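Local atomic coordinates of Endoglucanase(Endo-1,4-beta-glucanase)protein (PDB entry 6R2J), a protein that probably hydrolyses internal beta-1,4-glycosidic bonds of cellulose, as a family 5 endoglucanase that binds cellobiose. Residues L250-A262 with K293-Q306. Residues are numbered along the deposited sequence; the frame is centred on the assembly and turned at random.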
loop_
_atom_site.group_PDB
_atom_site.type_symbol
_atom_site.label_atom_id
_atom_site.label_comp_id
_atom_site.label_asym_id
_atom_site.label_seq_id
_atom_site.Cartn_x
_atom_site.Cartn_y
_atom_site.Cartn_z
ATOM N N LEU A 250 4.921 -5.597 2.350
ATOM C CA LEU A 250 4.982 -5.660 0.889
ATOM C C LEU A 250 3.665 -5.132 0.317
ATOM O O LEU A 250 2.718 -5.884 0.053
ATOM C CB LEU A 250 5.261 -7.079 0.429
ATOM C CG LEU A 250 5.770 -7.117 -1.004
ATOM C CD1 LEU A 250 7.257 -6.623 -1.149
ATOM C CD2 LEU A 250 5.586 -8.526 -1.547
ATOM N N GLY A 251 3.618 -3.815 0.117
ATOM C CA GLY A 251 2.367 -3.119 -0.159
ATOM C C GLY A 251 1.753 -3.369 -1.514
ATOM O O GLY A 251 0.587 -3.017 -1.734
ATOM N N GLU A 252 2.525 -3.890 -2.444
ATOM C CA GLU A 252 1.949 -4.295 -3.711
ATOM C C GLU A 252 2.723 -5.450 -4.315
ATOM O O GLU A 252 3.944 -5.517 -4.211
ATOM C CB GLU A 252 2.029 -3.223 -4.777
ATOM C CG GLU A 252 1.191 -2.010 -4.517
ATOM C CD GLU A 252 1.304 -1.013 -5.632
ATOM O OE1 GLU A 252 1.767 -1.413 -6.742
ATOM O OE2 GLU A 252 0.966 0.166 -5.376
ATOM N N TYR A 253 1.988 -6.306 -5.018
ATOM C CA TYR A 253 2.456 -7.489 -5.721
ATOM C C TYR A 253 1.182 -7.979 -6.403
ATOM O O TYR A 253 0.090 -7.801 -5.854
ATOM C CB TYR A 253 3.031 -8.534 -4.770
ATOM C CG TYR A 253 1.999 -9.373 -4.089
ATOM C CD1 TYR A 253 1.401 -8.937 -2.911
ATOM C CD2 TYR A 253 1.629 -10.603 -4.615
ATOM C CE1 TYR A 253 0.492 -9.684 -2.287
ATOM C CE2 TYR A 253 0.686 -11.366 -3.988
ATOM C CZ TYR A 253 0.108 -10.907 -2.840
ATOM O OH TYR A 253 -0.847 -11.701 -2.230
ATOM N N GLY A 254 1.280 -8.572 -7.595
ATOM C CA GLY A 254 0.105 -9.070 -8.294
ATOM C C GLY A 254 0.548 -9.877 -9.487
ATOM O O GLY A 254 1.703 -9.801 -9.910
ATOM N N ILE A 255 -0.385 -10.667 -10.014
ATOM C CA ILE A 255 -0.051 -11.534 -11.137
ATOM C C ILE A 255 -1.204 -11.546 -12.125
ATOM O O ILE A 255 -2.376 -11.414 -11.763
ATOM C CB ILE A 255 0.261 -13.000 -10.706
ATOM C CG1 ILE A 255 -0.945 -13.660 -10.034
ATOM C CG2 ILE A 255 1.450 -13.101 -9.789
ATOM C CD1 ILE A 255 -0.724 -15.126 -9.627
ATOM N N PRO A 256 -0.872 -11.705 -13.412
ATOM C CA PRO A 256 -1.932 -11.966 -14.391
ATOM C C PRO A 256 -2.507 -13.360 -14.230
ATOM O O PRO A 256 -1.824 -14.299 -13.824
ATOM C CB PRO A 256 -1.218 -11.827 -15.744
ATOM C CG PRO A 256 0.135 -11.107 -15.424
ATOM C CD PRO A 256 0.469 -11.596 -14.045
ATOM N N ASP A 257 -3.760 -13.493 -14.613
ATOM C CA ASP A 257 -4.475 -14.754 -14.578
ATOM C C ASP A 257 -4.148 -15.699 -15.740
ATOM O O ASP A 257 -4.772 -16.754 -15.828
ATOM C CB ASP A 257 -5.976 -14.430 -14.576
ATOM C CG ASP A 257 -6.453 -13.660 -15.861
ATOM O OD1 ASP A 257 -5.812 -13.805 -16.916
ATOM O OD2 ASP A 257 -7.491 -12.939 -15.826
ATOM N N ASP A 258 -3.185 -15.377 -16.602
ATOM C CA ASP A 258 -2.887 -16.222 -17.757
ATOM C C ASP A 258 -1.431 -16.666 -17.807
ATOM O O ASP A 258 -0.943 -17.138 -18.849
ATOM C CB ASP A 258 -3.280 -15.511 -19.051
ATOM C CG ASP A 258 -2.443 -14.268 -19.327
ATOM O OD1 ASP A 258 -1.734 -13.798 -18.390
ATOM O OD2 ASP A 258 -2.494 -13.782 -20.496
ATOM N N LEU A 259 -0.732 -16.551 -16.688
ATOM C CA LEU A 259 0.669 -16.928 -16.586
ATOM C C LEU A 259 0.809 -17.941 -15.461
ATOM O O LEU A 259 0.972 -17.551 -14.301
ATOM C CB LEU A 259 1.522 -15.692 -16.318
ATOM C CG LEU A 259 1.537 -14.595 -17.377
ATOM C CD1 LEU A 259 2.613 -13.571 -16.941
ATOM C CD2 LEU A 259 1.834 -15.093 -18.732
ATOM N N PRO A 260 0.759 -19.250 -15.755
ATOM C CA PRO A 260 0.976 -20.257 -14.696
ATOM C C PRO A 260 2.256 -20.056 -13.865
ATOM O O PRO A 260 2.265 -20.335 -12.654
ATOM C CB PRO A 260 0.995 -21.588 -15.472
ATOM C CG PRO A 260 1.020 -21.239 -16.943
ATOM C CD PRO A 260 0.406 -19.872 -17.044
ATOM N N GLU A 261 3.350 -19.588 -14.477
ATOM C CA GLU A 261 4.588 -19.392 -13.715
ATOM C C GLU A 261 4.435 -18.293 -12.657
ATOM O O GLU A 261 5.019 -18.379 -11.563
ATOM C CB GLU A 261 5.749 -19.070 -14.654
ATOM C CG GLU A 261 5.989 -20.037 -15.780
ATOM C CD GLU A 261 5.389 -19.544 -17.095
ATOM O OE1 GLU A 261 4.733 -18.470 -17.090
ATOM O OE2 GLU A 261 5.562 -20.237 -18.130
ATOM N N ALA A 262 3.676 -17.237 -12.974
ATOM C CA ALA A 262 3.391 -16.189 -11.995
ATOM C C ALA A 262 2.634 -16.736 -10.789
ATOM O O ALA A 262 2.901 -16.329 -9.650
ATOM C CB ALA A 262 2.610 -15.060 -12.665
ATOM N N LYS A 293 -6.079 -8.145 -16.055
ATOM C CA LYS A 293 -5.621 -9.517 -15.871
ATOM C C LYS A 293 -5.136 -9.753 -14.456
ATOM O O LYS A 293 -5.191 -10.887 -13.960
ATOM C CB LYS A 293 -4.484 -9.810 -16.846
ATOM C CG LYS A 293 -4.902 -10.278 -18.215
ATOM C CD LYS A 293 -3.718 -10.868 -18.992
ATOM C CE LYS A 293 -3.592 -10.254 -20.385
ATOM N NZ LYS A 293 -2.642 -11.001 -21.283
ATOM N N LEU A 294 -4.635 -8.708 -13.799
ATOM C CA LEU A 294 -4.167 -8.874 -12.431
ATOM C C LEU A 294 -5.286 -8.708 -11.397
ATOM O O LEU A 294 -5.060 -8.963 -10.205
ATOM C CB LEU A 294 -3.067 -7.852 -12.100
ATOM C CG LEU A 294 -1.591 -7.974 -12.496
ATOM C CD1 LEU A 294 -1.555 -7.851 -13.987
ATOM C CD2 LEU A 294 -0.770 -6.885 -11.795
ATOM N N ALA A 295 -6.466 -8.264 -11.811
ATOM C CA ALA A 295 -7.515 -7.941 -10.850
ATOM C C ALA A 295 -7.964 -9.183 -10.075
ATOM O O ALA A 295 -8.183 -10.248 -10.656
ATOM C CB ALA A 295 -8.713 -7.310 -11.583
ATOM N N ILE A 296 -8.112 -9.037 -8.756
ATOM C CA ILE A 296 -8.662 -10.093 -7.911
ATOM C C ILE A 296 -10.148 -9.893 -7.595
ATOM O O ILE A 296 -10.732 -10.707 -6.859
ATOM C CB ILE A 296 -7.801 -10.192 -6.636
ATOM C CG1 ILE A 296 -7.976 -11.520 -5.897
ATOM C CG2 ILE A 296 -8.130 -9.060 -5.705
ATOM C CD1 ILE A 296 -7.041 -11.697 -4.678
ATOM N N GLU A 297 -10.786 -8.867 -8.166
ATOM C CA GLU A 297 -12.209 -8.649 -7.961
ATOM C C GLU A 297 -13.009 -9.745 -8.662
ATOM O O GLU A 297 -12.765 -10.015 -9.849
ATOM C CB GLU A 297 -12.567 -7.285 -8.518
ATOM C CG GLU A 297 -13.981 -6.826 -8.266
ATOM C CD GLU A 297 -14.280 -6.644 -6.821
ATOM O OE1 GLU A 297 -13.342 -6.391 -6.059
ATOM O OE2 GLU A 297 -15.463 -6.755 -6.452
ATOM N N PRO A 298 -13.947 -10.413 -7.959
ATOM C CA PRO A 298 -14.741 -11.468 -8.602
ATOM C C PRO A 298 -15.664 -10.961 -9.703
ATOM O O PRO A 298 -16.023 -9.780 -9.803
ATOM C CB PRO A 298 -15.553 -12.063 -7.452
ATOM C CG PRO A 298 -15.598 -10.968 -6.418
ATOM C CD PRO A 298 -14.253 -10.329 -6.513
ATOM N N ARG A 299 -16.019 -11.904 -10.563
ATOM C CA ARG A 299 -16.757 -11.643 -11.785
ATOM C C ARG A 299 -17.842 -12.695 -11.836
ATOM O O ARG A 299 -17.532 -13.883 -11.811
ATOM C CB ARG A 299 -15.894 -11.860 -13.027
ATOM C CG ARG A 299 -14.642 -11.064 -13.060
ATOM C CD ARG A 299 -13.746 -11.472 -14.208
ATOM N NE ARG A 299 -12.503 -10.724 -14.109
ATOM C CZ ARG A 299 -11.554 -10.686 -15.035
ATOM N NH1 ARG A 299 -11.708 -11.383 -16.156
ATOM N NH2 ARG A 299 -10.445 -9.955 -14.815
ATOM N N ASN A 300 -19.097 -12.260 -11.948
ATOM C CA ASN A 300 -20.215 -13.196 -12.009
ATOM C C ASN A 300 -20.332 -13.981 -10.722
ATOM O O ASN A 300 -20.900 -15.082 -10.719
ATOM C CB ASN A 300 -20.060 -14.205 -13.150
ATOM C CG ASN A 300 -19.262 -13.654 -14.323
ATOM O OD1 ASN A 300 -18.118 -14.085 -14.615
ATOM N ND2 ASN A 300 -19.878 -12.710 -15.029
ATOM N N GLY A 301 -19.846 -13.409 -9.624
ATOM C CA GLY A 301 -19.776 -14.147 -8.381
ATOM C C GLY A 301 -18.735 -15.251 -8.367
ATOM O O GLY A 301 -18.650 -16.012 -7.391
ATOM N N LYS A 302 -17.902 -15.322 -9.399
ATOM C CA LYS A 302 -16.850 -16.320 -9.506
ATOM C C LYS A 302 -15.550 -15.756 -8.925
ATOM O O LYS A 302 -14.998 -14.766 -9.428
ATOM C CB LYS A 302 -16.704 -16.706 -10.981
ATOM C CG LYS A 302 -15.807 -17.915 -11.270
ATOM C CD LYS A 302 -15.611 -18.100 -12.781
ATOM C CE LYS A 302 -14.601 -17.081 -13.348
ATOM N NZ LYS A 302 -15.249 -15.841 -13.911
ATOM N N ASP A 303 -15.061 -16.400 -7.867
ATOM C CA ASP A 303 -13.767 -16.031 -7.326
ATOM C C ASP A 303 -12.725 -16.113 -8.417
ATOM O O ASP A 303 -12.800 -16.962 -9.310
ATOM C CB ASP A 303 -13.327 -16.989 -6.227
ATOM C CG ASP A 303 -14.192 -16.905 -5.008
ATOM O OD1 ASP A 303 -14.833 -15.835 -4.757
ATOM O OD2 ASP A 303 -14.230 -17.928 -4.294
ATOM N N ARG A 304 -11.740 -15.222 -8.320
ATOM C CA ARG A 304 -10.611 -15.149 -9.222
ATOM C C ARG A 304 -9.541 -16.153 -8.823
ATOM O O ARG A 304 -9.465 -16.584 -7.665
ATOM C CB ARG A 304 -10.029 -13.741 -9.186
ATOM C CG ARG A 304 -10.951 -12.708 -9.806
ATOM C CD ARG A 304 -10.882 -12.785 -11.322
ATOM N NE ARG A 304 -9.681 -12.106 -11.818
ATOM C CZ ARG A 304 -9.066 -12.378 -12.964
ATOM N NH1 ARG A 304 -9.547 -13.341 -13.748
ATOM N NH2 ARG A 304 -7.988 -11.671 -13.314
ATOM N N PRO A 305 -8.703 -16.557 -9.779
ATOM C CA PRO A 305 -7.657 -17.538 -9.443
ATOM C C PRO A 305 -6.697 -17.032 -8.382
ATOM O O PRO A 305 -6.122 -17.822 -7.629
ATOM C CB PRO A 305 -6.928 -17.785 -10.777
ATOM C CG PRO A 305 -7.725 -17.100 -11.850
ATOM C CD PRO A 305 -8.633 -16.091 -11.180
ATOM N N GLN A 306 -6.472 -15.721 -8.333
ATOM C CA GLN A 306 -5.553 -15.157 -7.358
ATOM C C GLN A 306 -6.142 -15.177 -5.961
ATOM O O GLN A 306 -5.393 -15.304 -4.978
ATOM C CB GLN A 306 -5.175 -13.725 -7.744
ATOM C CG GLN A 306 -4.573 -13.577 -9.146
ATOM C CD GLN A 306 -5.616 -13.239 -10.200
ATOM O OE1 GLN A 306 -6.777 -13.598 -10.065
ATOM N NE2 GLN A 306 -5.199 -12.543 -11.262
HETATM O O HOH W 1 -8.975 -11.185 -17.551
#
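The buried part of the contact gathers round the carbonyl of Ile255. Gln306 sends a nearly straight hydrogen bond into it, Gln306 NE2 to Ile255 O 3.1 Å with 169° at the hydrogen, and the acceptor lies in the plane of the amide. Glutamine suits this place because its amide can satisfy a buried carbonyl while its methylenes pack: the bend at chi2 (94°) turns the amide toward Ile255 O, while Gln306 CG lies 3.7 Å from Ile255 CG1 as the two side chains run past each other in opposite directions. Ile255 O also receives a CA-H...O contact from Leu294 CA at 3.2 Å. Leucine's two branches fit the neighbours, CD1 alongside the Pro256 ring and CD2 against Gly254, a glycine that leaves it room at the bare main chain.

Farther out, buried Arg304 reaches partly exposed Asp257. Asp257 OD2 is held by both Arg304 NH2 at 2.9 Å and Arg304 NH1 at 3.0 Å; it lies in the guanidinium plane, but the carboxylate stands 86° to that plane. Another edge is held by Ala295 O, which accepts from Arg304 NE at 2.7 Å; arginine suits because its several N-H groups serve both acceptors in one plane. Arg299 NH2 sits over one guanidinium face and Gln306 OE1 over the other. At the solvent side, a long lysine, Lys293, bent at chi3, reaches across to a short acid in a salt bridge, Asp258 OD2 to Lys293 NZ 2.9 Å.

In the family 5 TIM barrel, this contact joins the loop between strand 248-252 and helix 260-276 to the loop leading from strand 280-285 into helix 305-311. Tyr282 of that strand ties both together, its hydroxyl hydrogen-bonding Ile255 N and Leu294 O, while Met266 of helix 260-276 packs against Ile255.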